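Local coordinates for digeranylgeranylglycerophospholipid reductase (Sulfolobus acidocaldarius, PDB 3ATQ), which binds one FAD per subunit and hydrogenates the double bonds of geranylgeranyl chains to give the saturated phytanyl lipids of archaeal membranes, at residues D8-G13 against K134-F139; L203-D208 against W218-G223; T211-Y216 against L231-G236. All coordinates share one frame; numbering follows the deposited sequence.

Contact 1. Residues D8-G13 against K134-F139; sequences DVLIIG and KGAVLF. With FDA (dihydroflavine-adenine dinucleotide), chain B.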
# COMPACT_ATOMS: atom_id res chain seq x y z
N ASP A 8 23.70 -10.80 9.06
CA ASP A 8 23.69 -9.34 9.16
C ASP A 8 22.25 -8.80 9.20
O ASP A 8 21.92 -7.93 10.00
CB ASP A 8 24.47 -8.72 8.01
CG ASP A 8 25.97 -9.02 8.09
OD1 ASP A 8 26.54 -8.95 9.21
OD2 ASP A 8 26.58 -9.32 7.05
N VAL A 9 21.41 -9.32 8.33
CA VAL A 9 20.03 -8.83 8.18
C VAL A 9 19.11 -10.02 8.04
O VAL A 9 19.42 -10.96 7.28
CB VAL A 9 19.87 -7.94 6.90
CG1 VAL A 9 18.43 -7.37 6.76
CG2 VAL A 9 20.90 -6.78 6.88
N LEU A 10 17.99 -9.97 8.77
CA LEU A 10 16.91 -10.93 8.63
C LEU A 10 15.69 -10.20 8.10
O LEU A 10 15.22 -9.24 8.72
CB LEU A 10 16.62 -11.63 9.98
CG LEU A 10 15.34 -12.48 10.01
CD1 LEU A 10 15.44 -13.69 9.03
CD2 LEU A 10 14.89 -12.90 11.44
N ILE A 11 15.23 -10.63 6.93
CA ILE A 11 14.01 -10.08 6.31
C ILE A 11 12.88 -11.09 6.52
O ILE A 11 12.99 -12.27 6.10
CB ILE A 11 14.17 -9.83 4.81
CG1 ILE A 11 15.39 -8.94 4.53
CG2 ILE A 11 12.86 -9.22 4.20
CD1 ILE A 11 15.78 -8.91 3.03
N ILE A 12 11.83 -10.63 7.18
CA ILE A 12 10.67 -11.51 7.48
C ILE A 12 9.53 -11.17 6.54
O ILE A 12 8.89 -10.12 6.66
CB ILE A 12 10.25 -11.38 8.96
CG1 ILE A 12 11.48 -11.56 9.88
CG2 ILE A 12 9.05 -12.36 9.28
CD1 ILE A 12 11.19 -11.23 11.34
N GLY A 13 9.30 -12.06 5.59
CA GLY A 13 8.25 -11.89 4.58
C GLY A 13 8.89 -11.59 3.23
O GLY A 13 9.82 -10.77 3.14
N LYS A 134 17.06 -8.08 18.10
CA LYS A 134 18.34 -8.72 17.80
C LYS A 134 18.17 -9.99 16.96
O LYS A 134 19.12 -10.73 16.79
CB LYS A 134 19.10 -9.05 19.08
CG LYS A 134 19.48 -7.80 19.89
CD LYS A 134 20.61 -8.07 20.87
CE LYS A 134 21.26 -6.77 21.33
NZ LYS A 134 22.34 -7.05 22.31
N GLY A 135 16.97 -10.20 16.43
CA GLY A 135 16.70 -11.37 15.56
C GLY A 135 15.34 -12.03 15.82
O GLY A 135 14.40 -11.36 16.27
N ALA A 136 15.22 -13.32 15.49
CA ALA A 136 13.96 -14.03 15.65
C ALA A 136 14.17 -15.51 15.92
O ALA A 136 15.16 -16.09 15.45
CB ALA A 136 13.10 -13.85 14.40
N VAL A 137 13.24 -16.12 16.65
CA VAL A 137 13.13 -17.57 16.68
C VAL A 137 12.30 -17.94 15.46
O VAL A 137 11.22 -17.37 15.25
CB VAL A 137 12.45 -18.06 17.99
CG1 VAL A 137 12.23 -19.58 17.96
CG2 VAL A 137 13.30 -17.67 19.19
N LEU A 138 12.81 -18.88 14.67
CA LEU A 138 12.14 -19.28 13.44
C LEU A 138 11.67 -20.72 13.58
O LEU A 138 12.28 -21.50 14.32
CB LEU A 138 13.10 -19.20 12.24
CG LEU A 138 13.82 -17.86 12.04
CD1 LEU A 138 14.82 -17.95 10.90
CD2 LEU A 138 12.78 -16.73 11.78
N PHE A 139 10.59 -21.04 12.88
CA PHE A 139 10.23 -22.44 12.69
C PHE A 139 10.25 -22.79 11.20
O PHE A 139 9.45 -22.28 10.42
CB PHE A 139 8.88 -22.78 13.33
CG PHE A 139 8.52 -24.24 13.24
CD1 PHE A 139 9.17 -25.18 14.06
CD2 PHE A 139 7.59 -24.69 12.33
CE1 PHE A 139 8.86 -26.55 13.97
CE2 PHE A 139 7.27 -26.04 12.23
CZ PHE A 139 7.91 -26.97 13.06
PA FDA B . 2.43 -9.29 1.38
O1A FDA B . 1.25 -9.67 2.25
O2A FDA B . 2.33 -9.44 -0.11
O5B FDA B . 3.64 -10.22 1.89
C5B FDA B . 3.86 -10.54 3.26
C4B FDA B . 4.54 -11.91 3.32
O4B FDA B . 4.96 -12.16 4.66
C3B FDA B . 3.61 -13.06 2.94
O3B FDA B . 4.18 -13.75 1.81
C2B FDA B . 3.51 -13.93 4.19
O2B FDA B . 3.55 -15.33 3.87
C1B FDA B . 4.77 -13.56 4.96
N9A FDA B . 4.69 -13.61 6.43
C8A FDA B . 3.80 -12.97 7.22
N7A FDA B . 4.14 -13.21 8.52
C5A FDA B . 5.25 -13.98 8.51
C6A FDA B . 6.04 -14.54 9.52
N6A FDA B . 5.72 -14.35 10.82
N1A FDA B . 7.13 -15.28 9.16
C2A FDA B . 7.46 -15.49 7.87
N3A FDA B . 6.69 -14.98 6.89
C4A FDA B . 5.60 -14.22 7.19
N1 FDA B . -1.93 -2.89 -4.59
C2 FDA B . -1.57 -2.59 -5.86
O2 FDA B . -0.47 -2.02 -6.03
N3 FDA B . -2.38 -2.85 -6.92
C4 FDA B . -3.59 -3.44 -6.81
O4 FDA B . -4.32 -3.69 -7.82
C4X FDA B . -4.05 -3.80 -5.46
N5 FDA B . -5.25 -4.36 -5.20
C5X FDA B . -5.50 -4.95 -4.00
C6 FDA B . -6.60 -5.79 -3.86
C7 FDA B . -6.86 -6.46 -2.66
C7M FDA B . -8.07 -7.39 -2.58
C8 FDA B . -6.00 -6.26 -1.58
C8M FDA B . -6.21 -6.99 -0.26
C9 FDA B . -4.87 -5.41 -1.72
C9A FDA B . -4.62 -4.75 -2.92
N10 FDA B . -3.50 -3.88 -3.06
C10 FDA B . -3.11 -3.50 -4.35
C1' FDA B . -2.49 -3.86 -1.98
C2' FDA B . -1.28 -4.78 -2.27
O2' FDA B . -1.76 -6.09 -2.58
C3' FDA B . -0.42 -4.84 -1.01
O3' FDA B . -0.31 -3.48 -0.51
C4' FDA B . 0.99 -5.38 -1.24
O4' FDA B . 0.96 -6.64 -1.91
C5' FDA B . 1.69 -5.53 0.12
O5' FDA B . 2.98 -6.14 -0.06
P FDA B . 3.81 -6.69 1.21
O1P FDA B . 5.09 -7.32 0.76
O2P FDA B . 3.81 -5.57 2.24
O3P FDA B . 2.83 -7.81 1.88

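Contact 2. Residues L203-D208 against W218-G223; sequences LRIFID and WYFPKG. With C14 (tetradecane), chain C.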
# COMPACT_ATOMS: atom_id res chain seq x y z
N LEU A 203 -8.16 -0.12 -17.13
CA LEU A 203 -8.76 -0.55 -15.86
C LEU A 203 -10.05 0.24 -15.74
O LEU A 203 -10.17 1.32 -16.32
CB LEU A 203 -7.84 -0.20 -14.66
CG LEU A 203 -6.39 -0.69 -14.68
CD1 LEU A 203 -5.67 -0.29 -13.41
CD2 LEU A 203 -6.30 -2.21 -14.89
N ARG A 204 -11.01 -0.31 -15.01
CA ARG A 204 -12.26 0.36 -14.74
C ARG A 204 -12.41 0.48 -13.23
O ARG A 204 -12.28 -0.50 -12.48
CB ARG A 204 -13.45 -0.40 -15.33
CG ARG A 204 -13.34 -0.68 -16.84
CD ARG A 204 -14.58 -1.37 -17.35
NE ARG A 204 -14.33 -1.99 -18.65
CZ ARG A 204 -15.16 -2.86 -19.24
NH1 ARG A 204 -16.30 -3.21 -18.65
NH2 ARG A 204 -14.83 -3.37 -20.42
N ILE A 205 -12.67 1.70 -12.79
CA ILE A 205 -12.95 1.93 -11.38
C ILE A 205 -14.33 2.59 -11.26
O ILE A 205 -14.60 3.60 -11.91
CB ILE A 205 -11.83 2.78 -10.73
CG1 ILE A 205 -10.53 1.94 -10.68
CG2 ILE A 205 -12.26 3.26 -9.33
CD1 ILE A 205 -9.30 2.66 -10.14
N PHE A 206 -15.20 2.00 -10.42
CA PHE A 206 -16.55 2.51 -10.20
C PHE A 206 -16.71 3.06 -8.78
O PHE A 206 -16.56 2.34 -7.77
CB PHE A 206 -17.58 1.41 -10.45
CG PHE A 206 -17.36 0.64 -11.72
CD1 PHE A 206 -17.99 1.02 -12.91
CD2 PHE A 206 -16.55 -0.50 -11.71
CE1 PHE A 206 -17.78 0.30 -14.09
CE2 PHE A 206 -16.35 -1.24 -12.88
CZ PHE A 206 -16.97 -0.84 -14.08
N ILE A 207 -17.00 4.34 -8.70
CA ILE A 207 -17.26 4.98 -7.42
C ILE A 207 -18.76 4.92 -7.17
O ILE A 207 -19.57 5.25 -8.07
CB ILE A 207 -16.81 6.45 -7.42
CG1 ILE A 207 -15.33 6.56 -7.82
CG2 ILE A 207 -17.03 7.07 -6.04
CD1 ILE A 207 -14.87 8.00 -8.07
N ASP A 208 -19.13 4.48 -5.98
CA ASP A 208 -20.52 4.39 -5.56
C ASP A 208 -20.52 4.15 -4.06
O ASP A 208 -20.17 3.05 -3.60
CB ASP A 208 -21.23 3.25 -6.28
CG ASP A 208 -22.73 3.32 -6.16
OD1 ASP A 208 -23.24 3.52 -5.04
OD2 ASP A 208 -23.41 3.17 -7.20
N TRP A 218 -13.94 -2.44 -8.80
CA TRP A 218 -13.04 -2.41 -9.92
C TRP A 218 -13.20 -3.57 -10.86
O TRP A 218 -13.71 -4.61 -10.48
CB TRP A 218 -11.57 -2.32 -9.46
CG TRP A 218 -10.99 -3.57 -8.89
CD1 TRP A 218 -10.44 -4.64 -9.58
CD2 TRP A 218 -10.83 -3.87 -7.50
NE1 TRP A 218 -9.99 -5.60 -8.68
CE2 TRP A 218 -10.20 -5.14 -7.41
CE3 TRP A 218 -11.15 -3.19 -6.33
CZ2 TRP A 218 -9.90 -5.74 -6.18
CZ3 TRP A 218 -10.84 -3.79 -5.09
CH2 TRP A 218 -10.23 -5.05 -5.04
N TYR A 219 -12.74 -3.37 -12.08
CA TYR A 219 -12.79 -4.35 -13.14
C TYR A 219 -11.44 -4.18 -13.86
O TYR A 219 -11.28 -3.24 -14.65
CB TYR A 219 -14.01 -4.02 -14.02
CG TYR A 219 -14.26 -4.90 -15.23
CD1 TYR A 219 -15.22 -5.92 -15.19
CD2 TYR A 219 -13.57 -4.69 -16.42
CE1 TYR A 219 -15.48 -6.72 -16.33
CE2 TYR A 219 -13.83 -5.48 -17.55
CZ TYR A 219 -14.77 -6.49 -17.49
OH TYR A 219 -15.02 -7.26 -18.63
N PHE A 220 -10.47 -5.05 -13.55
CA PHE A 220 -9.10 -4.92 -14.08
C PHE A 220 -8.84 -6.07 -15.06
O PHE A 220 -8.59 -7.19 -14.64
CB PHE A 220 -8.04 -5.02 -12.97
CG PHE A 220 -8.03 -3.85 -11.98
CD1 PHE A 220 -8.80 -2.70 -12.18
CD2 PHE A 220 -7.20 -3.92 -10.84
CE1 PHE A 220 -8.75 -1.61 -11.24
CE2 PHE A 220 -7.14 -2.86 -9.91
CZ PHE A 220 -7.92 -1.70 -10.11
N PRO A 221 -8.89 -5.78 -16.38
CA PRO A 221 -8.64 -6.85 -17.36
C PRO A 221 -7.22 -7.41 -17.31
O PRO A 221 -6.25 -6.65 -17.20
CB PRO A 221 -8.89 -6.15 -18.71
CG PRO A 221 -9.77 -4.99 -18.38
CD PRO A 221 -9.27 -4.52 -17.03
N LYS A 222 -7.11 -8.73 -17.34
CA LYS A 222 -5.83 -9.42 -17.34
C LYS A 222 -5.54 -10.05 -18.70
O LYS A 222 -4.61 -10.84 -18.85
CB LYS A 222 -5.82 -10.50 -16.25
CG LYS A 222 -5.65 -9.95 -14.84
CD LYS A 222 -5.76 -11.07 -13.82
CE LYS A 222 -5.16 -10.66 -12.50
NZ LYS A 222 -3.68 -10.69 -12.61
N GLY A 223 -6.34 -9.68 -19.70
CA GLY A 223 -6.25 -10.24 -21.05
C GLY A 223 -7.49 -9.85 -21.80
O GLY A 223 -8.29 -9.05 -21.31
C01 C14 C . -2.84 1.40 -10.37
C02 C14 C . -3.03 1.04 -8.91
C03 C14 C . -4.50 1.12 -8.51
C04 C14 C . -4.99 -0.24 -8.02
C05 C14 C . -5.36 -0.23 -6.55
C06 C14 C . -6.40 -1.30 -6.25
C07 C14 C . -6.60 -1.45 -4.74
C08 C14 C . -7.92 -2.11 -4.38
C09 C14 C . -8.43 -1.71 -2.99
C10 C14 C . -9.27 -0.43 -3.05
C11 C14 C . -9.62 0.10 -1.67
C12 C14 C . -9.04 1.50 -1.41
C13 C14 C . -10.04 2.63 -1.65
C14 C14 C . -9.94 3.74 -0.62

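Contact 3. Residues T211-Y216 against L231-G236; sequences TSPGGY and LGIQGG. With C14 (tetradecane), chain C.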
# COMPACT_ATOMS: atom_id res chain seq x y z
N THR A 211 -22.68 0.91 -3.12
CA THR A 211 -22.32 -0.47 -3.46
C THR A 211 -20.92 -0.87 -2.95
O THR A 211 -20.56 -2.05 -2.95
CB THR A 211 -22.33 -0.71 -4.96
OG1 THR A 211 -21.30 0.08 -5.57
CG2 THR A 211 -23.73 -0.35 -5.56
N SER A 212 -20.13 0.12 -2.57
CA SER A 212 -18.77 -0.09 -2.01
C SER A 212 -18.45 1.08 -1.08
O SER A 212 -17.57 1.88 -1.38
CB SER A 212 -17.73 -0.19 -3.13
OG SER A 212 -17.86 0.89 -4.08
N PRO A 213 -19.16 1.18 0.06
CA PRO A 213 -19.00 2.37 0.93
C PRO A 213 -17.57 2.55 1.43
O PRO A 213 -16.99 1.62 1.98
CB PRO A 213 -19.96 2.09 2.09
CG PRO A 213 -20.24 0.62 2.04
CD PRO A 213 -20.13 0.21 0.61
N GLY A 214 -17.00 3.74 1.21
CA GLY A 214 -15.64 4.02 1.66
C GLY A 214 -14.51 3.44 0.82
O GLY A 214 -13.34 3.57 1.18
N GLY A 215 -14.87 2.77 -0.27
CA GLY A 215 -13.90 2.21 -1.20
C GLY A 215 -14.40 2.36 -2.63
O GLY A 215 -14.89 3.42 -3.01
N TYR A 216 -14.23 1.31 -3.44
CA TYR A 216 -14.77 1.31 -4.80
C TYR A 216 -14.81 -0.08 -5.36
O TYR A 216 -14.23 -1.00 -4.76
CB TYR A 216 -14.00 2.24 -5.73
CG TYR A 216 -12.52 1.96 -5.88
CD1 TYR A 216 -12.06 0.92 -6.70
CD2 TYR A 216 -11.57 2.78 -5.24
CE1 TYR A 216 -10.69 0.68 -6.87
CE2 TYR A 216 -10.18 2.54 -5.40
CZ TYR A 216 -9.76 1.48 -6.23
OH TYR A 216 -8.41 1.20 -6.43
N LEU A 231 -13.89 -5.34 -4.99
CA LEU A 231 -14.24 -4.09 -4.30
C LEU A 231 -13.50 -3.97 -2.99
O LEU A 231 -12.99 -4.97 -2.44
CB LEU A 231 -15.76 -3.98 -4.05
CG LEU A 231 -16.38 -4.80 -2.90
CD1 LEU A 231 -17.76 -4.29 -2.58
CD2 LEU A 231 -16.42 -6.31 -3.23
N GLY A 232 -13.50 -2.75 -2.45
CA GLY A 232 -13.03 -2.51 -1.12
C GLY A 232 -14.07 -1.67 -0.42
O GLY A 232 -14.75 -0.85 -1.06
N ILE A 233 -14.21 -1.89 0.87
CA ILE A 233 -15.11 -1.08 1.69
C ILE A 233 -14.38 -0.66 2.95
O ILE A 233 -13.47 -1.37 3.42
CB ILE A 233 -16.45 -1.82 1.99
CG1 ILE A 233 -16.26 -3.02 2.94
CG2 ILE A 233 -17.17 -2.26 0.69
CD1 ILE A 233 -17.59 -3.64 3.37
N GLN A 234 -14.75 0.49 3.52
CA GLN A 234 -14.06 0.96 4.71
C GLN A 234 -14.34 0.09 5.94
O GLN A 234 -15.49 -0.29 6.19
CB GLN A 234 -14.43 2.44 5.00
CG GLN A 234 -13.62 3.04 6.11
CD GLN A 234 -13.92 4.51 6.36
OE1 GLN A 234 -14.95 5.03 5.91
NE2 GLN A 234 -13.04 5.18 7.06
N GLY A 235 -13.30 -0.20 6.72
CA GLY A 235 -13.47 -0.96 7.96
C GLY A 235 -13.93 -0.07 9.09
O GLY A 235 -13.94 1.17 8.97
N GLY A 236 -14.34 -0.70 10.19
CA GLY A 236 -14.72 0.02 11.42
C GLY A 236 -15.99 0.84 11.34
O GLY A 236 -16.24 1.70 12.20
C01 C14 C . -2.84 1.40 -10.37
C02 C14 C . -3.03 1.04 -8.91
C03 C14 C . -4.50 1.12 -8.51
C04 C14 C . -4.99 -0.24 -8.02
C05 C14 C . -5.36 -0.23 -6.55
C06 C14 C . -6.40 -1.30 -6.25
C07 C14 C . -6.60 -1.45 -4.74
C08 C14 C . -7.92 -2.11 -4.38
C09 C14 C . -8.43 -1.71 -2.99
C10 C14 C . -9.27 -0.43 -3.05
C11 C14 C . -9.62 0.10 -1.67
C12 C14 C . -9.04 1.50 -1.41
C13 C14 C . -10.04 2.63 -1.65
C14 C14 C . -9.94 3.74 -0.62

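Contact 1. Residues D8-G13 against K134-F139
L10 and A136 form the tight part of this contact: CD2 of L10 stands 3.6 Å from CB of A136, methyl against methyl. The L10 side chain leaves its strand toward 134-139 with CG anti to the backbone N (chi1 170°), and CD2 is the branch that arrives. A136 suits the spot because its single methyl lets the leucine come close to the strand. Beside it is G135, whose CA is 6.9 Å from CA of L10; with these backbone angles a side chain would press on the carbonyl O of K134, so glycine suits the position.

Beyond this point the packing slackens. CD2 of L10 and CD2 of L138 are 4.4 Å apart, and CD1 of I12 reaches CB of A136 only at 4.5 Å. The strands run 49° to one another, with axes 8.1 Å apart at closest approach, so they belong to two sheets laid face to face and meet mainly through apolar side chains. Strand 9-12 is central to the parallel part of the Rossmann-type FAD-binding sheet, between strands 32-35 and 153-156; strand 132-140 lies in the four-stranded sheet that covers it. G13 opens what is consistent with the GxGxxG turn of this fold.

At that end I12 serves two partners: CD1 turns to A136, while CG2 comes within 3.5 Å of N1A of the FDA adenine. G13 passes with its CA 3.3 Å from O4B of the FDA ribose, where a CB would collide with the sugar. F164 and A123 help to enclose this region. On the far side of strand 134-139, V137 faces away from L10 and packs on K125, and the partly exposed K134 makes a long, weak ion pair with D130.

Contact 2. Residues L203-D208 against W218-G223
The F220 ring lies between two residues: CD1 of W218 is 3.4 Å above one face, over the centre, and CD1 of L203 covers the opposite face, 4.1 Å from the centroid in a CH-pi contact. At the edge, CE1 of F220 meets CG1 of I205 at 4.0 Å. W218 can reach over F220, two residues on along the same strand, because its CG sits between backbone N and carbonyl carbon (chi1 74°), and the backbone N of F220 then lies in the plane of the indole, at its edge.

A second pair of flat groups belongs to R204 and Y219. The arginine, extended from CG to NE, runs alongside the tyrosine, and its guanidinium is only 18° from parallel to the ring, with CE2 of Y219 3.4 Å over its centre. The long aliphatic stem and flat cation of arginine suit this place, since both can lie along the ring. Their polar ends have other partners: R204 NH2 bonds the carbonyl of E198, and Y219 OH bonds D256. In the plane of the F206 ring, CE2 touches CB of Y219 at 3.8 Å.

In the backbone, R204 and Y219 make an antiparallel hydrogen-bonded pair, R204 N to Y219 O at 3.0 Å and Y219 N to R204 O at 2.9 Å. I205 and W218 form the adjacent non-hydrogen-bonded pair.

W218 carries its NE1 to N228 and turns CZ3 to C08 of the tetradecane, 3.4 Å away; F220 touches the same alkane and FDA. The strands form a beta hairpin in the large mixed sheet that includes the geranylgeranyl reductase catalytic region, and the side carrying W218, with F220, lines what is probably a lipid pocket, the tetradecane perhaps marking an isoprenoid chain's path.

Contact 3. Residues T211-Y216 against L231-G236
P213 and I233 lie side by side and point the same way, CD of the proline 3.9 Å from CG2 of the isoleucine. This apolar pair flanks a backbone bond, Q234 N to P213 O at 2.9 Å. P213 and G214 are the corner residues of a type II turn from S212 to G215. Proline fits the first corner, while the positive phi of the second suits glycine, and a CB on G214 would also clash with CB of Q234. A CB on G215 would likewise strike the carbonyl O of G232.

CD1 of L231 comes 3.6 Å from the carbonyl O of T211. Y216 is turned toward the bound alkane. Its CG lies between backbone N and carbonyl carbon (chi1 58°), which presents one ring face to the tetradecane, with C10 3.7 Å from CZ. OH of Y216 lies 3.2 Å from C06 of the alkane and also bonds the carbonyl O of H298, a residue of the lipid site. In the backbone, Y216 O accepts a bond from G232 N at 3.0 Å. Glycine suits G232, since a CB would clash with C11 of the alkane as bound.

Losing the ring and hydroxyl to an alanine here would probably leave the H298 carbonyl without its phenolic mate and open a gap beside the hydrocarbon chain.

Backbone bonds thus take up the carbonyls of P213 and Y216, and with the phenol tied to H298 the face of its ring meets the alkane, consistent with a pocket for isoprenoid chains.

In the fold
From the N terminus, contact 1 closes first: 8-13 meets 134-139 across 120 intervening residues, bringing the covering sheet onto the nucleotide-binding one. It is complete before the other two begin. Contacts 2 and 3 cross, since 203-208, 211-216, 218-223 and 231-236 follow in turn: the hairpin closes round the loop that packs on strand 226-234, tying three consecutive strands of the large mixed sheet. They touch directly, W218 against L231 and I205 against Y216, and share the tetradecane. Contact 1 lies about 38 Å from contact 2, centre to centre, and FDA spans the interval, touching I12 and G13 at one end, W218 and F220 at the other.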